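Local coordinates for protein GCN5-related N-acetyltransferase (Streptococcus suis, PDB 3G3S) that probably transfers an acetyl group from acetyl-CoA to an amine of a substrate not yet identified, as a GNAT-family enzyme, at residues I73-E87 against Y237-R249. Numbering follows the deposited sequence. Where two conformers were deposited one is given.
Sequences IILVPQNQAWSDLIE and YELDKAYQAYEWR. With EDO (1,2-ethanediol), chain H; EDO (1,2-ethanediol), chain G.
Ile86 of helix 80-87 lays CG2 over one face of the Tyr246 ring, 4.0 Å from its centroid, in the tight part of this contact, while Ile86 CD1 touches the CD1 side and Pro77 CG comes in at the edge near CE1. With CG anti to the carbonyl carbon (chi1 -64°), the ring leaves the sheet and brings its hydroxyl alongside the helix, near Ser83 CB, where Tyr246 OH meets Glu87 OE2 at a doubtfully short 2.4 Å. In the backbone, Leu75 and Tyr246 form an antiparallel hydrogen-bonded pair, Leu75 N to Tyr246 O 2.7 Å. Strand 239-248, the last of this GNAT-family chain, lies between strands 73-77 and 94-102 in the mixed sheet, and helix 80-87 packs along the face bearing Leu75 and Tyr246, 26° from the strand direction. Leu75 CD1 sits over the six-membered ring of Trp248, whose NE1 hydrogen-bonds to Cys68 O. The Gln244 side is more polar and watered. The extended side chain of Gln244 accepts a 2.7 Å hydrogen bond from Ser83 OG at OE1 and gives a bent one (142°) from NE2 to Gln80 OE1; one water bridges Gln244 OE1, Gln80 NE2 and Glu87 OE2, and an ethanediol, probably from the crystallisation liquor, lies against the Gln244 amide.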
ATOM      1  N   ILE A  73       3.163 -17.767  19.683  1.00 25.79           N
ATOM      2  CA  ILE A  73       2.113 -16.931  19.054  1.00 25.36           C
ATOM      3  C   ILE A  73       1.009 -16.435  19.943  1.00 26.45           C
ATOM      4  O   ILE A  73       0.611 -17.127  20.890  1.00 28.02           O
ATOM      5  CB  ILE A  73       1.441 -17.764  17.880  1.00 24.02           C
ATOM      6  CG1 ILE A  73       0.565 -16.899  16.993  1.00 24.74           C
ATOM      7  CG2 ILE A  73       0.629 -18.915  18.430  1.00 22.82           C
ATOM      8  CD1 ILE A  73       0.371 -17.428  15.604  1.00 17.04           C
ATOM      9  N   ILE A  74       0.565 -15.191  19.683  1.00 25.26           N
ATOM     10  CA  ILE A  74      -0.644 -14.645  20.302  1.00 22.88           C
ATOM     11  C   ILE A  74      -1.766 -14.775  19.242  1.00 22.29           C
ATOM     12  O   ILE A  74      -1.650 -14.216  18.133  1.00 19.66           O
ATOM     13  CB  ILE A  74      -0.499 -13.156  20.819  1.00 21.36           C
ATOM     14  CG1 ILE A  74       0.634 -13.053  21.874  1.00 18.17           C
ATOM     15  CG2 ILE A  74      -1.858 -12.636  21.369  1.00 19.82           C
ATOM     16  CD1 ILE A  74       0.959 -11.580  22.331  1.00 28.01           C
ATOM     17  N   LEU A  75      -2.798 -15.572  19.561  0.80 21.95           N
ATOM     18  CA  LEU A  75      -3.968 -15.758  18.717  0.80 22.49           C
ATOM     19  C   LEU A  75      -4.993 -14.688  19.070  0.80 22.32           C
ATOM     20  O   LEU A  75      -5.362 -14.546  20.251  0.80 22.61           O
ATOM     21  CB  LEU A  75      -4.635 -17.103  18.971  0.80 23.50           C
ATOM     22  CG  LEU A  75      -3.782 -18.332  18.777  0.80 24.32           C
ATOM     23  CD1 LEU A  75      -4.638 -19.569  19.006  0.80 25.34           C
ATOM     24  CD2 LEU A  75      -3.214 -18.322  17.397  0.80 28.28           C
ATOM     25  N   VAL A  76      -5.467 -13.960  18.068  1.00 19.68           N
ATOM     26  CA  VAL A  76      -6.446 -12.917  18.308  1.00 20.74           C
ATOM     27  C   VAL A  76      -7.723 -13.197  17.499  1.00 22.14           C
ATOM     28  O   VAL A  76      -7.759 -12.960  16.307  1.00 22.81           O
ATOM     29  CB  VAL A  76      -5.912 -11.512  17.988  1.00 22.20           C
ATOM     30  CG1 VAL A  76      -7.006 -10.473  18.376  1.00 19.53           C
ATOM     31  CG2 VAL A  76      -4.556 -11.230  18.696  1.00 19.85           C
ATOM     32  N   PRO A  77      -8.780 -13.687  18.161  1.00 21.45           N
ATOM     33  CA  PRO A  77     -10.035 -13.958  17.483  1.00 22.24           C
ATOM     34  C   PRO A  77     -10.828 -12.697  17.138  1.00 25.31           C
ATOM     35  O   PRO A  77     -11.003 -11.826  17.995  1.00 23.83           O
ATOM     36  CB  PRO A  77     -10.830 -14.734  18.516  1.00 23.16           C
ATOM     37  CG  PRO A  77     -10.307 -14.352  19.811  1.00 17.69           C
ATOM     38  CD  PRO A  77      -8.857 -14.010  19.604  1.00 19.91           C
ATOM     39  N   GLN A  78     -11.330 -12.625  15.915  1.00 25.51           N
ATOM     40  CA  GLN A  78     -12.130 -11.497  15.501  1.00 22.19           C
ATOM     41  C   GLN A  78     -13.411 -11.463  16.293  1.00 24.11           C
ATOM     42  O   GLN A  78     -13.944 -10.391  16.597  1.00 21.17           O
ATOM     43  CB  GLN A  78     -12.506 -11.646  14.042  1.00 19.24           C
ATOM     44  CG  GLN A  78     -13.406 -10.526  13.505  1.00 22.52           C
ATOM     45  CD  GLN A  78     -13.718 -10.689  12.031  1.00 26.04           C
ATOM     46  OE1 GLN A  78     -14.069 -11.799  11.546  1.00 19.42           O
ATOM     47  NE2 GLN A  78     -13.610  -9.594  11.299  1.00 20.44           N
ATOM     48  N   ASN A  79     -13.917 -12.646  16.609  1.00 22.21           N
ATOM     49  CA  ASN A  79     -15.216 -12.777  17.258  1.00 21.77           C
ATOM     50  C   ASN A  79     -15.301 -13.970  18.214  1.00 20.64           C
ATOM     51  O   ASN A  79     -14.405 -14.791  18.298  1.00 20.03           O
ATOM     52  CB  ASN A  79     -16.311 -12.828  16.180  1.00 19.06           C
ATOM     53  CG  ASN A  79     -16.091 -13.944  15.184  1.00 20.50           C
ATOM     54  OD1 ASN A  79     -16.035 -15.073  15.580  1.00 21.50           O
ATOM     55  ND2 ASN A  79     -15.939 -13.627  13.906  1.00 16.47           N
ATOM     56  N   GLN A  80     -16.403 -14.031  18.943  1.00 21.63           N
ATOM     57  CA  GLN A  80     -16.599 -15.038  19.963  1.00 24.39           C
ATOM     58  C   GLN A  80     -16.718 -16.441  19.368  1.00 23.44           C
ATOM     59  O   GLN A  80     -16.429 -17.411  20.062  1.00 24.56           O
ATOM     60  CB  GLN A  80     -17.830 -14.697  20.790  1.00 23.41           C
ATOM     61  CG  GLN A  80     -18.052 -15.648  21.942  1.00 28.20           C
ATOM     62  CD  GLN A  80     -16.929 -15.656  22.928  1.00 30.26           C
ATOM     63  OE1 GLN A  80     -16.556 -14.614  23.451  1.00 21.61           O
ATOM     64  NE2 GLN A  80     -16.415 -16.850  23.250  1.00 20.93           N
ATOM     65  N   ALA A  81     -17.122 -16.533  18.104  1.00 22.63           N
ATOM     66  CA  ALA A  81     -17.253 -17.841  17.426  1.00 20.90           C
ATOM     67  C   ALA A  81     -15.855 -18.470  17.272  1.00 22.43           C
ATOM     68  O   ALA A  81     -15.658 -19.692  17.442  1.00 22.46           O
ATOM     69  CB  ALA A  81     -17.941 -17.693  16.088  1.00 22.64           C
ATOM     70  N   TRP A  82     -14.881 -17.637  16.941  1.00 21.93           N
ATOM     71  CA  TRP A  82     -13.504 -18.084  16.914  1.00 22.01           C
ATOM     72  C   TRP A  82     -13.012 -18.489  18.313  1.00 22.25           C
ATOM     73  O   TRP A  82     -12.413 -19.537  18.468  1.00 22.01           O
ATOM     74  CB  TRP A  82     -12.601 -17.009  16.352  1.00 21.32           C
ATOM     75  CG  TRP A  82     -12.456 -16.962  14.877  1.00 18.97           C
ATOM     76  CD1 TRP A  82     -13.037 -16.088  14.025  1.00 15.34           C
ATOM     77  CD2 TRP A  82     -11.665 -17.831  14.079  1.00 19.93           C
ATOM     78  NE1 TRP A  82     -12.624 -16.304  12.766  1.00 20.63           N
ATOM     79  CE2 TRP A  82     -11.807 -17.405  12.747  1.00 19.69           C
ATOM     80  CE3 TRP A  82     -10.859 -18.947  14.358  1.00 23.92           C
ATOM     81  CZ2 TRP A  82     -11.132 -18.020  11.683  1.00 20.94           C
ATOM     82  CZ3 TRP A  82     -10.204 -19.573  13.309  1.00 15.87           C
ATOM     83  CH2 TRP A  82     -10.342 -19.104  11.984  1.00 18.39           C
ATOM     84  N   SER A  83     -13.295 -17.689  19.341  1.00 21.77           N
ATOM     85  CA  SER A  83     -12.875 -18.034  20.696  1.00 19.40           C
ATOM     86  C   SER A  83     -13.410 -19.388  21.143  1.00 21.18           C
ATOM     87  O   SER A  83     -12.708 -20.154  21.791  1.00 21.02           O
ATOM     88  CB  SER A  83     -13.330 -16.967  21.672  1.00 23.87           C
ATOM     89  OG  SER A  83     -12.727 -15.739  21.334  1.00 19.91           O
ATOM     90  N   ASP A  84     -14.670 -19.643  20.814  1.00 22.48           N
ATOM     91  CA  ASP A  84     -15.333 -20.864  21.185  1.00 24.92           C
ATOM     92  C   ASP A  84     -14.660 -22.030  20.501  1.00 25.22           C
ATOM     93  O   ASP A  84     -14.528 -23.097  21.094  1.00 27.06           O
ATOM     94  CB  ASP A  84     -16.817 -20.841  20.799  1.00 26.05           C
ATOM     95  CG  ASP A  84     -17.637 -19.865  21.626  1.00 24.46           C
ATOM     96  OD1 ASP A  84     -17.170 -19.368  22.657  1.00 25.98           O
ATOM     97  OD2 ASP A  84     -18.781 -19.628  21.242  1.00 33.71           O
ATOM     98  N   LEU A  85     -14.225 -21.841  19.258  1.00 26.86           N
ATOM     99  CA  LEU A  85     -13.542 -22.930  18.554  1.00 25.83           C
ATOM    100  C   LEU A  85     -12.175 -23.192  19.166  1.00 24.24           C
ATOM    101  O   LEU A  85     -11.783 -24.329  19.358  1.00 28.35           O
ATOM    102  CB  LEU A  85     -13.404 -22.622  17.067  1.00 26.71           C
ATOM    103  CG  LEU A  85     -12.721 -23.723  16.245  1.00 24.56           C
ATOM    104  CD1 LEU A  85     -13.566 -24.992  16.346  1.00 24.10           C
ATOM    105  CD2 LEU A  85     -12.456 -23.274  14.766  1.00 20.92           C
ATOM    106  N   ILE A  86     -11.435 -22.129  19.438  1.00 24.27           N
ATOM    107  CA  ILE A  86     -10.111 -22.250  20.044  1.00 21.78           C
ATOM    108  C   ILE A  86     -10.218 -23.042  21.357  1.00 23.35           C
ATOM    109  O   ILE A  86      -9.468 -23.974  21.599  1.00 24.03           O
ATOM    110  CB  ILE A  86      -9.478 -20.821  20.322  1.00 20.53           C
ATOM    111  CG1 ILE A  86      -9.152 -20.094  19.003  1.00 18.12           C
ATOM    112  CG2 ILE A  86      -8.209 -20.936  21.118  1.00 17.02           C
ATOM    113  CD1 ILE A  86      -8.877 -18.552  19.124  1.00 20.81           C
ATOM    114  N   GLU A  87     -11.170 -22.659  22.206  1.00 25.22           N
ATOM    115  CA  GLU A  87     -11.297 -23.280  23.527  1.00 23.89           C
ATOM    116  C   GLU A  87     -11.731 -24.709  23.399  1.00 26.08           C
ATOM    117  O   GLU A  87     -11.251 -25.561  24.130  1.00 28.77           O
ATOM    118  CB  GLU A  87     -12.253 -22.528  24.411  1.00 24.78           C
ATOM    119  CG  GLU A  87     -11.695 -21.143  24.775  1.00 22.26           C
ATOM    120  CD  GLU A  87     -12.594 -20.331  25.621  1.00 30.38           C
ATOM    121  OE1 GLU A  87     -13.645 -20.839  26.030  1.00 37.19           O
ATOM    122  OE2 GLU A  87     -12.251 -19.160  25.878  1.00 31.33           O
ATOM    123  N   TYR A 237      -1.787   7.821  24.894  1.00 27.85           N
ATOM    124  CA  TYR A 237      -2.763   6.949  24.255  1.00 27.27           C
ATOM    125  C   TYR A 237      -4.023   6.848  25.109  1.00 27.42           C
ATOM    126  O   TYR A 237      -3.992   7.071  26.326  1.00 31.07           O
ATOM    127  CB  TYR A 237      -2.155   5.556  23.997  1.00 24.53           C
ATOM    128  CG  TYR A 237      -0.956   5.560  23.088  1.00 24.97           C
ATOM    129  CD1 TYR A 237      -1.116   5.471  21.719  1.00 18.97           C
ATOM    130  CD2 TYR A 237       0.335   5.612  23.587  1.00 20.43           C
ATOM    131  CE1 TYR A 237      -0.042   5.501  20.876  1.00 13.19           C
ATOM    132  CE2 TYR A 237       1.425   5.588  22.748  1.00 24.24           C
ATOM    133  CZ  TYR A 237       1.238   5.506  21.382  1.00 12.38           C
ATOM    134  OH  TYR A 237       2.308   5.543  20.510  1.00 18.39           O
ATOM    135  N   GLU A 238      -5.143   6.541  24.475  0.60 28.52           N
ATOM    136  CA  GLU A 238      -6.388   6.328  25.184  0.60 28.48           C
ATOM    137  C   GLU A 238      -6.903   4.959  24.824  0.60 28.18           C
ATOM    138  O   GLU A 238      -6.803   4.521  23.672  0.60 30.77           O
ATOM    139  CB  GLU A 238      -7.431   7.368  24.823  0.60 28.12           C
ATOM    140  CG  GLU A 238      -7.089   8.738  25.375  0.60 33.77           C
ATOM    141  CD  GLU A 238      -8.118   9.787  25.037  0.60 37.45           C
ATOM    142  OE1 GLU A 238      -9.220   9.416  24.580  0.60 36.26           O
ATOM    143  OE2 GLU A 238      -7.811  10.990  25.238  0.60 47.24           O
ATOM    144  N   LEU A 239      -7.462   4.297  25.822  1.00 27.71           N
ATOM    145  CA  LEU A 239      -8.016   2.967  25.668  1.00 28.08           C
ATOM    146  C   LEU A 239      -9.150   2.962  24.652  1.00 31.17           C
ATOM    147  O   LEU A 239      -9.981   3.886  24.637  1.00 32.01           O
ATOM    148  CB  LEU A 239      -8.566   2.480  27.006  1.00 25.20           C
ATOM    149  CG  LEU A 239      -9.348   1.164  27.015  1.00 28.32           C
ATOM    150  CD1 LEU A 239      -8.451  -0.057  26.765  1.00 24.90           C
ATOM    151  CD2 LEU A 239     -10.084   1.014  28.353  1.00 27.90           C
ATOM    152  N   ASP A 240      -9.147   1.948  23.785  1.00 30.23           N
ATOM    153  CA  ASP A 240     -10.227   1.697  22.849  1.00 29.57           C
ATOM    154  C   ASP A 240     -11.082   0.655  23.563  1.00 31.64           C
ATOM    155  O   ASP A 240     -12.161   0.957  24.070  1.00 32.13           O
ATOM    156  CB  ASP A 240      -9.681   1.192  21.503  1.00 29.37           C
ATOM    157  CG  ASP A 240     -10.789   0.777  20.513  1.00 31.14           C
ATOM    158  OD1 ASP A 240     -11.985   0.950  20.830  1.00 28.45           O
ATOM    159  OD2 ASP A 240     -10.452   0.301  19.396  1.00 31.08           O
ATOM    160  N   LYS A 241     -10.583  -0.565  23.668  1.00 30.25           N
ATOM    161  CA  LYS A 241     -11.312  -1.609  24.360  1.00 30.04           C
ATOM    162  C   LYS A 241     -10.374  -2.749  24.712  1.00 28.91           C
ATOM    163  O   LYS A 241      -9.327  -2.947  24.072  1.00 24.88           O
ATOM    164  CB  LYS A 241     -12.476  -2.182  23.514  1.00 32.03           C
ATOM    165  CG  LYS A 241     -12.053  -2.795  22.179  1.00 36.80           C
ATOM    166  CD  LYS A 241     -13.178  -3.538  21.444  1.00 48.67           C
ATOM    167  CE  LYS A 241     -13.404  -4.961  22.017  1.00 61.81           C
ATOM    168  NZ  LYS A 241     -14.309  -5.852  21.195  1.00 69.76           N
ATOM    169  N   ALA A 242     -10.790  -3.480  25.737  1.00 25.99           N
ATOM    170  CA  ALA A 242     -10.148  -4.684  26.158  1.00 26.32           C
ATOM    171  C   ALA A 242     -10.559  -5.703  25.110  1.00 23.86           C
ATOM    172  O   ALA A 242     -11.655  -5.602  24.578  1.00 21.46           O
ATOM    173  CB  ALA A 242     -10.682  -5.096  27.511  1.00 27.68           C
ATOM    174  N   TYR A 243      -9.683  -6.630  24.769  1.00 23.32           N
ATOM    175  CA  TYR A 243     -10.061  -7.653  23.804  1.00 21.91           C
ATOM    176  C   TYR A 243      -9.465  -9.020  24.167  1.00 23.97           C
ATOM    177  O   TYR A 243      -8.481  -9.096  24.895  1.00 25.49           O
ATOM    178  CB  TYR A 243      -9.692  -7.210  22.389  1.00 19.45           C
ATOM    179  CG  TYR A 243      -8.230  -7.183  22.025  1.00 20.66           C
ATOM    180  CD1 TYR A 243      -7.590  -8.321  21.612  1.00 22.18           C
ATOM    181  CD2 TYR A 243      -7.506  -5.995  21.982  1.00 20.17           C
ATOM    182  CE1 TYR A 243      -6.284  -8.301  21.253  1.00 16.25           C
ATOM    183  CE2 TYR A 243      -6.164  -5.983  21.602  1.00 13.84           C
ATOM    184  CZ  TYR A 243      -5.578  -7.152  21.239  1.00 27.34           C
ATOM    185  OH  TYR A 243      -4.281  -7.210  20.830  1.00 24.16           O
ATOM    186  N   GLN A 244     -10.101 -10.081  23.675  1.00 23.57           N
ATOM    187  CA  GLN A 244      -9.663 -11.447  23.938  1.00 25.66           C
ATOM    188  C   GLN A 244      -8.438 -11.890  23.141  1.00 23.14           C
ATOM    189  O   GLN A 244      -8.344 -11.662  21.937  1.00 24.80           O
ATOM    190  CB  GLN A 244     -10.789 -12.458  23.624  1.00 28.00           C
ATOM    191  CG  GLN A 244     -12.081 -12.285  24.463  1.00 30.52           C
ATOM    192  CD  GLN A 244     -13.084 -13.421  24.279  1.00 36.44           C
ATOM    193  OE1 GLN A 244     -12.778 -14.457  23.667  1.00 40.49           O
ATOM    194  NE2 GLN A 244     -14.299 -13.231  24.817  1.00 32.01           N
ATOM    195  N   ALA A 245      -7.534 -12.588  23.818  1.00 24.47           N
ATOM    196  CA  ALA A 245      -6.336 -13.148  23.195  1.00 24.27           C
ATOM    197  C   ALA A 245      -6.041 -14.493  23.840  1.00 26.46           C
ATOM    198  O   ALA A 245      -6.504 -14.767  24.973  1.00 24.71           O
ATOM    199  CB  ALA A 245      -5.112 -12.181  23.323  1.00 22.05           C
ATOM    200  N   TYR A 246      -5.296 -15.313  23.095  1.00 25.91           N
ATOM    201  CA  TYR A 246      -4.865 -16.640  23.527  1.00 25.66           C
ATOM    202  C   TYR A 246      -3.408 -16.905  23.172  1.00 24.19           C
ATOM    203  O   TYR A 246      -2.913 -16.404  22.173  1.00 23.97           O
ATOM    204  CB  TYR A 246      -5.716 -17.740  22.864  1.00 24.02           C
ATOM    205  CG  TYR A 246      -7.183 -17.740  23.217  1.00 23.14           C
ATOM    206  CD1 TYR A 246      -8.103 -16.977  22.493  1.00 22.40           C
ATOM    207  CD2 TYR A 246      -7.664 -18.523  24.251  1.00 26.60           C
ATOM    208  CE1 TYR A 246      -9.439 -16.996  22.787  1.00 20.20           C
ATOM    209  CE2 TYR A 246      -9.004 -18.539  24.559  1.00 26.34           C
ATOM    210  CZ  TYR A 246      -9.884 -17.761  23.844  1.00 23.05           C
ATOM    211  OH  TYR A 246     -11.207 -17.790  24.196  1.00 29.12           O
ATOM    212  N   GLU A 247      -2.751 -17.717  23.995  1.00 23.98           N
ATOM    213  CA  GLU A 247      -1.418 -18.257  23.761  1.00 26.75           C
ATOM    214  C   GLU A 247      -1.477 -19.735  24.034  1.00 25.39           C
ATOM    215  O   GLU A 247      -2.335 -20.184  24.793  1.00 23.59           O
ATOM    216  CB  GLU A 247      -0.445 -17.752  24.777  1.00 30.88           C
ATOM    217  CG  GLU A 247       0.102 -16.401  24.518  1.00 37.98           C
ATOM    218  CD  GLU A 247       0.776 -15.853  25.749  1.00 49.98           C
ATOM    219  OE1 GLU A 247       0.792 -16.571  26.785  1.00 51.42           O
ATOM    220  OE2 GLU A 247       1.248 -14.695  25.686  1.00 45.72           O
ATOM    221  N   TRP A 248      -0.517 -20.462  23.502  1.00 27.95           N
ATOM    222  CA  TRP A 248      -0.424 -21.884  23.807  1.00 29.13           C
ATOM    223  C   TRP A 248       0.123 -21.997  25.231  1.00 32.90           C
ATOM    224  O   TRP A 248       0.895 -21.140  25.671  1.00 33.07           O
ATOM    225  CB  TRP A 248       0.491 -22.613  22.852  1.00 28.07           C
ATOM    226  CG  TRP A 248       0.155 -22.509  21.386  1.00 27.08           C
ATOM    227  CD1 TRP A 248       0.993 -22.134  20.404  1.00 27.73           C
ATOM    228  CD2 TRP A 248      -1.113 -22.762  20.756  1.00 31.05           C
ATOM    229  NE1 TRP A 248       0.362 -22.151  19.202  1.00 25.30           N
ATOM    230  CE2 TRP A 248      -0.940 -22.524  19.384  1.00 21.31           C
ATOM    231  CE3 TRP A 248      -2.368 -23.184  21.219  1.00 30.74           C
ATOM    232  CZ2 TRP A 248      -1.953 -22.699  18.470  1.00 26.05           C
ATOM    233  CZ3 TRP A 248      -3.388 -23.354  20.307  1.00 28.06           C
ATOM    234  CH2 TRP A 248      -3.173 -23.117  18.952  1.00 29.14           C
ATOM    235  N   ARG A 249      -0.380 -22.983  25.970  1.00 36.99           N
ATOM    236  CA  ARG A 249       0.067 -23.342  27.320  1.00 40.09           C
ATOM    237  C   ARG A 249       0.745 -24.661  27.149  1.00 45.02           C
ATOM    238  O   ARG A 249       0.186 -25.548  26.470  1.00 44.42           O
ATOM    239  CB  ARG A 249      -1.076 -23.569  28.334  1.00 39.59           C
ATOM    240  CG  ARG A 249      -1.444 -22.406  29.226  1.00 41.55           C
ATOM    241  OXT ARG A 249       1.809 -24.869  27.728  1.00 49.23           O
TER
HETATM  242  C1  EDO H 254     -13.321 -12.049  20.478  1.00 41.09           C
HETATM  243  O1  EDO H 254     -13.566 -10.851  19.753  1.00 30.01           O
HETATM  244  C2  EDO H 254     -14.528 -12.311  21.357  1.00 47.12           C
HETATM  245  O2  EDO H 254     -14.566 -11.270  22.335  1.00 52.09           O
HETATM  246  C1  EDO G 253     -13.580  -6.530  15.760  1.00 43.62           C
HETATM  247  O1  EDO G 253     -13.561  -6.450  14.327  1.00 56.81           O
HETATM  248  C2  EDO G 253     -12.302  -7.149  16.282  1.00 30.58           C
HETATM  249  O2  EDO G 253     -12.538  -7.706  17.556  1.00 41.30           O
HETATM  250  O   HOH W   1       1.734 -19.136  22.140  1.00 23.92           O
HETATM  251  O   HOH W   2     -10.173 -10.507  20.212  1.00 18.34           O
HETATM  252  O   HOH W   3     -14.069 -16.700  25.396  1.00 30.68           O